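Local coordinates for putative uncharacterized protein (PDB 4HR1) that is of unknown function but, encoded by a virus of a hyperthermophilic archaeon, folds as a bromodomain-like helical bundle and assembles as two chains, at residues I10-W15 with V84-K89. Numbering follows the deposited sequence.
Sequences IQKISW and VLEDIK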
loop_
_atom_site.group_PDB
_atom_site.type_symbol
_atom_site.label_atom_id
_atom_site.label_comp_id
_atom_site.label_asym_id
_atom_site.label_seq_id
_atom_site.Cartn_x
_atom_site.Cartn_y
_atom_site.Cartn_z
ATOM N N ILE B 10 5.665 4.062 4.923
ATOM C CA ILE B 10 5.230 3.276 3.767
ATOM C C ILE B 10 5.249 1.794 4.132
ATOM O O ILE B 10 4.257 1.096 3.896
ATOM C CB ILE B 10 6.033 3.618 2.461
ATOM C CG1 ILE B 10 5.739 5.056 1.940
ATOM C CG2 ILE B 10 5.903 2.547 1.338
ATOM C CD1 ILE B 10 4.239 5.463 1.662
ATOM N N GLN B 11 6.336 1.329 4.751
ATOM C CA GLN B 11 6.417 -0.071 5.149
ATOM C C GLN B 11 5.326 -0.467 6.165
ATOM O O GLN B 11 4.812 -1.595 6.100
ATOM C CB GLN B 11 7.842 -0.488 5.572
ATOM C CG GLN B 11 8.890 -0.435 4.429
ATOM C CD GLN B 11 8.521 -1.125 3.116
ATOM O OE1 GLN B 11 8.873 -2.286 2.869
ATOM N NE2 GLN B 11 7.879 -0.401 2.204
ATOM N N LYS B 12 4.913 0.492 7.026
ATOM C CA LYS B 12 3.867 0.254 8.015
ATOM C C LYS B 12 2.476 0.248 7.392
ATOM O O LYS B 12 1.720 -0.680 7.654
ATOM C CB LYS B 12 3.980 1.200 9.229
ATOM C CG LYS B 12 4.972 0.681 10.257
ATOM C CD LYS B 12 5.123 1.616 11.444
ATOM C CE LYS B 12 6.316 1.283 12.319
ATOM N NZ LYS B 12 6.417 -0.178 12.617
ATOM N N ILE B 13 2.160 1.253 6.546
ATOM C CA ILE B 13 0.892 1.375 5.829
ATOM C C ILE B 13 0.716 0.181 4.869
ATOM O O ILE B 13 -0.348 -0.428 4.878
ATOM C CB ILE B 13 0.784 2.758 5.141
ATOM C CG1 ILE B 13 0.774 3.903 6.177
ATOM C CG2 ILE B 13 -0.428 2.858 4.164
ATOM C CD1 ILE B 13 0.857 5.323 5.542
ATOM N N SER B 14 1.775 -0.204 4.122
ATOM C CA SER B 14 1.770 -1.351 3.201
ATOM C C SER B 14 1.484 -2.680 3.897
ATOM O O SER B 14 0.751 -3.502 3.343
ATOM C CB SER B 14 3.089 -1.462 2.426
ATOM O OG SER B 14 3.344 -0.327 1.615
ATOM N N TRP B 15 2.080 -2.916 5.071
ATOM C CA TRP B 15 1.861 -4.160 5.821
ATOM C C TRP B 15 0.388 -4.275 6.230
ATOM O O TRP B 15 -0.226 -5.337 6.064
ATOM C CB TRP B 15 2.749 -4.223 7.066
ATOM C CG TRP B 15 2.758 -5.575 7.728
ATOM C CD1 TRP B 15 3.715 -6.532 7.603
ATOM C CD2 TRP B 15 1.748 -6.128 8.593
ATOM N NE1 TRP B 15 3.387 -7.635 8.361
ATOM C CE2 TRP B 15 2.201 -7.400 9.005
ATOM C CE3 TRP B 15 0.554 -5.626 9.152
ATOM C CZ2 TRP B 15 1.484 -8.201 9.903
ATOM C CZ3 TRP B 15 -0.164 -6.426 10.032
ATOM C CH2 TRP B 15 0.290 -7.708 10.378
ATOM N N VAL B 84 -0.965 5.295 16.352
ATOM C CA VAL B 84 -2.223 4.849 15.793
ATOM C C VAL B 84 -1.994 3.608 14.931
ATOM O O VAL B 84 -2.702 2.618 15.114
ATOM C CB VAL B 84 -2.930 5.974 15.013
ATOM C CG1 VAL B 84 -4.179 5.451 14.289
ATOM C CG2 VAL B 84 -3.276 7.153 15.927
ATOM N N LEU B 85 -0.959 3.640 14.048
ATOM C CA LEU B 85 -0.614 2.544 13.139
ATOM C C LEU B 85 -0.277 1.272 13.862
ATOM O O LEU B 85 -0.585 0.181 13.353
ATOM C CB LEU B 85 0.558 2.922 12.210
ATOM C CG LEU B 85 0.296 3.940 11.105
ATOM C CD1 LEU B 85 1.588 4.340 10.439
ATOM C CD2 LEU B 85 -0.655 3.410 10.087
ATOM N N GLU B 86 0.393 1.392 15.031
ATOM C CA GLU B 86 0.780 0.203 15.806
ATOM C C GLU B 86 -0.429 -0.406 16.532
ATOM O O GLU B 86 -0.477 -1.623 16.758
ATOM C CB GLU B 86 1.985 0.466 16.719
ATOM C CG GLU B 86 3.107 -0.557 16.533
ATOM C CD GLU B 86 3.728 -0.703 15.145
ATOM O OE1 GLU B 86 4.063 -1.849 14.761
ATOM O OE2 GLU B 86 3.896 0.326 14.448
ATOM N N ASP B 87 -1.439 0.450 16.800
ATOM C CA ASP B 87 -2.705 0.078 17.414
ATOM C C ASP B 87 -3.510 -0.735 16.390
ATOM O O ASP B 87 -3.849 -1.887 16.686
ATOM C CB ASP B 87 -3.455 1.328 17.923
ATOM C CG ASP B 87 -4.788 1.032 18.587
ATOM O OD1 ASP B 87 -4.809 0.244 19.559
ATOM O OD2 ASP B 87 -5.798 1.598 18.149
ATOM N N ILE B 88 -3.719 -0.173 15.159
ATOM C CA ILE B 88 -4.348 -0.837 13.997
ATOM C C ILE B 88 -3.663 -2.204 13.723
ATOM O O ILE B 88 -4.356 -3.205 13.502
ATOM C CB ILE B 88 -4.374 0.057 12.724
ATOM C CG1 ILE B 88 -4.958 1.452 13.020
ATOM C CG2 ILE B 88 -5.169 -0.649 11.594
ATOM C CD1 ILE B 88 -4.717 2.487 11.969
ATOM N N LYS B 89 -2.325 -2.264 13.830
ATOM C CA LYS B 89 -1.628 -3.538 13.669
ATOM C C LYS B 89 -2.112 -4.574 14.681
ATOM O O LYS B 89 -2.453 -5.675 14.273
ATOM C CB LYS B 89 -0.094 -3.375 13.681
ATOM C CG LYS B 89 0.649 -4.683 13.450
ATOM C CD LYS B 89 2.110 -4.459 13.100
ATOM C CE LYS B 89 2.815 -5.787 12.905
ATOM N NZ LYS B 89 4.088 -5.635 12.155
#
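One face of the Trp15 indole is roofed by the extended side chain of Lys89, which lies flat across it, the two side chains running at about a right angle to each other. Lys89 CE lies over the six-membered ring, 4.0 Å from its centroid and 9° off the normal, a CH-pi contact. The chain then carries NZ over the five-membered ring, 4.2 Å from that centroid, in a cation-pi interaction. Further back along the lysine, CG sits above Trp15 CZ3 on the same face (3.9 Å). CB of Trp15 points toward helix 72-98, and with CG anti to the backbone N the indole lies under the lysine; Leu115 and Ser112 of helix 105-119 also touch this side chain.

About one helical turn earlier, Lys12 reaches across to Glu86. Its NZ donates to Glu86 OE2 at 3.2 Å, a salt-bridge hydrogen bond that arrives on the syn side, 28° out of the carboxylate plane, with OE1 somewhat farther off. The lysine is straight until it bends at its last torsion. NZ of Lys12 and NZ of Lys89 are 6.0 Å apart, and the nearby Glu86 carboxylate, paired with Lys12, may offset part of this like-charge proximity.

Beneath these partly exposed charges the contact turns apolar. Leu85 sets CD1 against Lys12 CB (4.1 Å) and CD2 against Ile13 CG1 (4.2 Å), while Ile50 of helix 34-54 also packs on Leu85. The two segments run nearly parallel, their axes 10.5 Å apart and inclined by 27°. The contact thus joins helix 6-30 to helix 72-98 side by side, charged groups lying outside an apolar Leu85–Ile13 contact, consistent with the helical bundle of this bromodomain-like family.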